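Local atomic coordinates of aminoglycoside 3'-phosphotransferase AphA1-IAB (Acinetobacter baumannii, PDB entry 4GKH), a protein that phosphorylates the 3'-hydroxyl of kanamycin and related aminoglycosides, conferring resistance to these antibiotics. Residues 166-171 / 264-269. Residues are numbered along the deposited sequence; the frame is centred on the assembly and turned at random.
With KAN (kanamycin a), chain M.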
loop_
_atom_site.group_PDB
_atom_site.type_symbol
_atom_site.label_atom_id
_atom_site.label_comp_id
_atom_site.label_asym_id
_atom_site.label_seq_id
_atom_site.Cartn_x
_atom_site.Cartn_y
_atom_site.Cartn_z
ATOM N N ASP A 166 -5.026 -16.646 -2.524
ATOM C CA ASP A 166 -4.066 -15.799 -1.821
ATOM C C ASP A 166 -4.515 -15.444 -0.394
ATOM O O ASP A 166 -3.997 -14.502 0.194
ATOM C CB ASP A 166 -3.796 -14.514 -2.631
ATOM C CG ASP A 166 -2.503 -13.811 -2.230
ATOM O OD1 ASP A 166 -1.558 -14.493 -1.767
ATOM O OD2 ASP A 166 -2.419 -12.566 -2.375
ATOM N N PHE A 167 -5.487 -16.170 0.155
ATOM C CA PHE A 167 -5.959 -15.866 1.508
ATOM C C PHE A 167 -4.879 -16.212 2.545
ATOM O O PHE A 167 -4.000 -17.033 2.278
ATOM C CB PHE A 167 -7.217 -16.670 1.854
ATOM C CG PHE A 167 -8.447 -16.282 1.067
ATOM C CD1 PHE A 167 -8.539 -15.052 0.436
ATOM C CD2 PHE A 167 -9.515 -17.180 0.958
ATOM C CE1 PHE A 167 -9.679 -14.707 -0.270
ATOM C CE2 PHE A 167 -10.658 -16.844 0.243
ATOM C CZ PHE A 167 -10.741 -15.615 -0.367
ATOM N N ASP A 168 -4.967 -15.605 3.729
ATOM C CA ASP A 168 -4.102 -15.979 4.859
ATOM C C ASP A 168 -4.312 -17.428 5.308
ATOM O O ASP A 168 -5.297 -18.067 4.934
ATOM C CB ASP A 168 -4.350 -15.057 6.051
ATOM C CG ASP A 168 -3.977 -13.619 5.769
ATOM O OD1 ASP A 168 -2.973 -13.378 5.059
ATOM O OD2 ASP A 168 -4.701 -12.729 6.263
ATOM N N ASP A 169 -3.400 -17.944 6.134
ATOM C CA ASP A 169 -3.462 -19.352 6.527
ATOM C C ASP A 169 -4.733 -19.702 7.297
ATOM O O ASP A 169 -5.276 -20.800 7.132
ATOM C CB ASP A 169 -2.224 -19.752 7.339
ATOM C CG ASP A 169 -0.973 -19.867 6.486
ATOM O OD1 ASP A 169 -1.104 -20.170 5.281
ATOM O OD2 ASP A 169 0.143 -19.661 7.021
ATOM N N GLU A 170 -5.197 -18.782 8.146
ATOM C CA GLU A 170 -6.439 -18.982 8.899
ATOM C C GLU A 170 -7.611 -19.309 7.982
ATOM O O GLU A 170 -8.516 -20.048 8.366
ATOM C CB GLU A 170 -6.814 -17.736 9.707
ATOM C CG GLU A 170 -5.789 -17.296 10.722
ATOM C CD GLU A 170 -4.806 -16.297 10.151
ATOM O OE1 GLU A 170 -4.898 -15.102 10.514
ATOM O OE2 GLU A 170 -3.946 -16.705 9.336
ATOM N N ARG A 171 -7.594 -18.750 6.774
ATOM C CA ARG A 171 -8.719 -18.911 5.839
ATOM C C ARG A 171 -8.370 -19.691 4.567
ATOM O O ARG A 171 -8.965 -19.488 3.504
ATOM C CB ARG A 171 -9.286 -17.538 5.471
ATOM C CG ARG A 171 -9.875 -16.796 6.661
ATOM C CD ARG A 171 -10.078 -15.315 6.369
ATOM N NE ARG A 171 -8.842 -14.543 6.452
ATOM C CZ ARG A 171 -8.297 -14.136 7.592
ATOM N NH1 ARG A 171 -8.879 -14.432 8.751
ATOM N NH2 ARG A 171 -7.176 -13.436 7.574
ATOM N N PHE A 264 -10.771 -7.825 11.689
ATOM C CA PHE A 264 -11.579 -7.205 10.651
ATOM C C PHE A 264 -10.756 -6.725 9.455
ATOM O O PHE A 264 -11.095 -7.012 8.307
ATOM C CB PHE A 264 -12.474 -6.068 11.169
ATOM C CG PHE A 264 -13.187 -5.346 10.057
ATOM C CD1 PHE A 264 -14.360 -5.864 9.528
ATOM C CD2 PHE A 264 -12.639 -4.192 9.493
ATOM C CE1 PHE A 264 -15.016 -5.215 8.485
ATOM C CE2 PHE A 264 -13.281 -3.552 8.436
ATOM C CZ PHE A 264 -14.471 -4.069 7.937
ATOM N N HIS A 265 -9.676 -5.998 9.707
ATOM C CA HIS A 265 -8.913 -5.424 8.614
ATOM C C HIS A 265 -8.113 -6.451 7.822
ATOM O O HIS A 265 -7.924 -6.295 6.611
ATOM C CB HIS A 265 -8.035 -4.258 9.100
ATOM C CG HIS A 265 -8.823 -3.031 9.444
ATOM N ND1 HIS A 265 -9.321 -2.796 10.711
ATOM C CD2 HIS A 265 -9.260 -2.007 8.671
ATOM C CE1 HIS A 265 -10.000 -1.661 10.709
ATOM N NE2 HIS A 265 -9.978 -1.162 9.484
ATOM N N LEU A 266 -7.667 -7.505 8.499
ATOM C CA LEU A 266 -7.026 -8.639 7.829
ATOM C C LEU A 266 -8.022 -9.308 6.884
ATOM O O LEU A 266 -7.702 -9.648 5.744
ATOM C CB LEU A 266 -6.564 -9.661 8.861
ATOM C CG LEU A 266 -5.373 -9.214 9.709
ATOM C CD1 LEU A 266 -5.115 -10.206 10.833
ATOM C CD2 LEU A 266 -4.167 -9.080 8.813
HETATM N N MSE A 267 -9.233 -9.510 7.371
HETATM C CA MSE A 267 -10.238 -10.152 6.544
HETATM C C MSE A 267 -10.615 -9.254 5.361
HETATM O O MSE A 267 -10.787 -9.725 4.237
HETATM C CB MSE A 267 -11.451 -10.543 7.387
HETATM C CG MSE A 267 -11.153 -11.652 8.400
HETATM SE SE MSE A 267 -12.719 -12.188 9.371
HETATM C CE MSE A 267 -13.382 -13.488 8.107
ATOM N N LEU A 268 -10.693 -7.953 5.593
ATOM C CA LEU A 268 -11.062 -7.043 4.501
ATOM C C LEU A 268 -10.017 -7.063 3.397
ATOM O O LEU A 268 -10.347 -7.020 2.208
ATOM C CB LEU A 268 -11.272 -5.621 5.025
ATOM C CG LEU A 268 -11.735 -4.536 4.042
ATOM C CD1 LEU A 268 -13.115 -4.863 3.483
ATOM C CD2 LEU A 268 -11.757 -3.191 4.753
ATOM N N ASP A 269 -8.752 -7.174 3.780
ATOM C CA ASP A 269 -7.684 -7.164 2.781
ATOM C C ASP A 269 -7.677 -8.416 1.902
ATOM O O ASP A 269 -7.077 -8.398 0.822
ATOM C CB ASP A 269 -6.298 -6.913 3.413
ATOM C CG ASP A 269 -5.274 -6.384 2.403
ATOM O OD1 ASP A 269 -5.597 -5.451 1.646
ATOM O OD2 ASP A 269 -4.131 -6.889 2.363
HETATM C C1 KAN M . -1.233 -8.696 -2.184
HETATM C C2 KAN M . -0.419 -7.427 -2.310
HETATM C C3 KAN M . -1.274 -6.211 -2.609
HETATM C C4 KAN M . -2.024 -6.466 -3.916
HETATM C C5 KAN M . -2.890 -7.698 -3.735
HETATM C C6 KAN M . -3.576 -7.896 -5.086
HETATM C C7 KAN M . -3.386 -11.367 1.838
HETATM C C8 KAN M . -2.073 -11.626 1.145
HETATM C C9 KAN M . -1.590 -10.292 0.532
HETATM C C10 KAN M . -2.592 -9.769 -0.520
HETATM C C11 KAN M . -3.915 -9.494 0.236
HETATM C C12 KAN M . -4.415 -10.799 0.847
HETATM C C13 KAN M . -0.080 -12.959 1.695
HETATM C C14 KAN M . 0.123 -13.956 2.837
HETATM C C15 KAN M . 0.574 -13.333 4.138
HETATM C C16 KAN M . 1.879 -12.608 3.894
HETATM C C17 KAN M . 1.604 -11.549 2.834
HETATM C C18 KAN M . 2.796 -10.591 2.607
HETATM N N1 KAN M . -4.455 -9.069 -5.025
HETATM N N2 KAN M . -4.914 -8.995 -0.726
HETATM N N3 KAN M . -3.819 -12.678 2.373
HETATM N N4 KAN M . 0.798 -14.378 5.146
HETATM O O5 KAN M . -2.037 -8.825 -3.411
HETATM O O6 KAN M . 0.303 -7.224 -1.082
HETATM O O7 KAN M . -0.401 -5.081 -2.740
HETATM O O8 KAN M . -2.879 -5.357 -4.225
HETATM O O9 KAN M . -2.136 -8.523 -1.087
HETATM O O10 KAN M . -0.238 -10.414 0.021
HETATM O O11 KAN M . -1.179 -12.170 2.148
HETATM O O12 KAN M . 1.136 -12.174 1.599
HETATM O O13 KAN M . -1.111 -14.672 2.958
HETATM O O14 KAN M . 2.274 -11.982 5.108
HETATM O O15 KAN M . 2.381 -9.512 1.724
HETATM O O HOH W 1 -5.030 -10.409 5.039
#
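The aminoglycoside pocket of this kinase-like fold is walled here by the loop 166-171 and the helical segment 264-269, where Asp168 and Arg171 face Leu266 and Met267. No direct hydrogen bond joins the two protein segments; a water and the bound kanamycin do so instead. The water donates to Asp168 OD2 at 2.6 Å and to the backbone O of Leu266 at 2.9 Å, linking a carboxylate and a helix carbonyl that are both acceptors and could not bond to each other. The antibiotic bridges them through two amines of one ring: N3 gives hydrogen bonds to Asp166 O (2.8 Å) and Asp168 OD1, while N2 donates to Asp269 O at 2.7 Å. OD1 also accepts from kanamycin O13 and from Asn235, so the two oxygens of Asp168 divide their work, OD1 taking the ligand and Asn235, OD2 the water and Arg171. With CG beside its own backbone N (chi1 -64°), Asp168 holds its carboxylate between kanamycin and the water.

Arg171 NH2 meets Asp168 OD2 in a salt bridge of 2.9 Å; the carboxylate oxygen lies at the edge of the guanidinium, in its plane, but the hydrogen bond within the pair is weak, its N-H...O angle being 130°. Glu270 takes the NE side of Arg171 and also accepts from the backbone N of Asp168, which should help hold the guanidinium in place beside the pocket. The bend at chi3 of Arg171 (-78°) brings that flat group against the helix, with NH2 4.0 Å from Leu266 CB and one face covered near its rim by selenomethionine Met267, whose CG sits 3.6 Å from NH1.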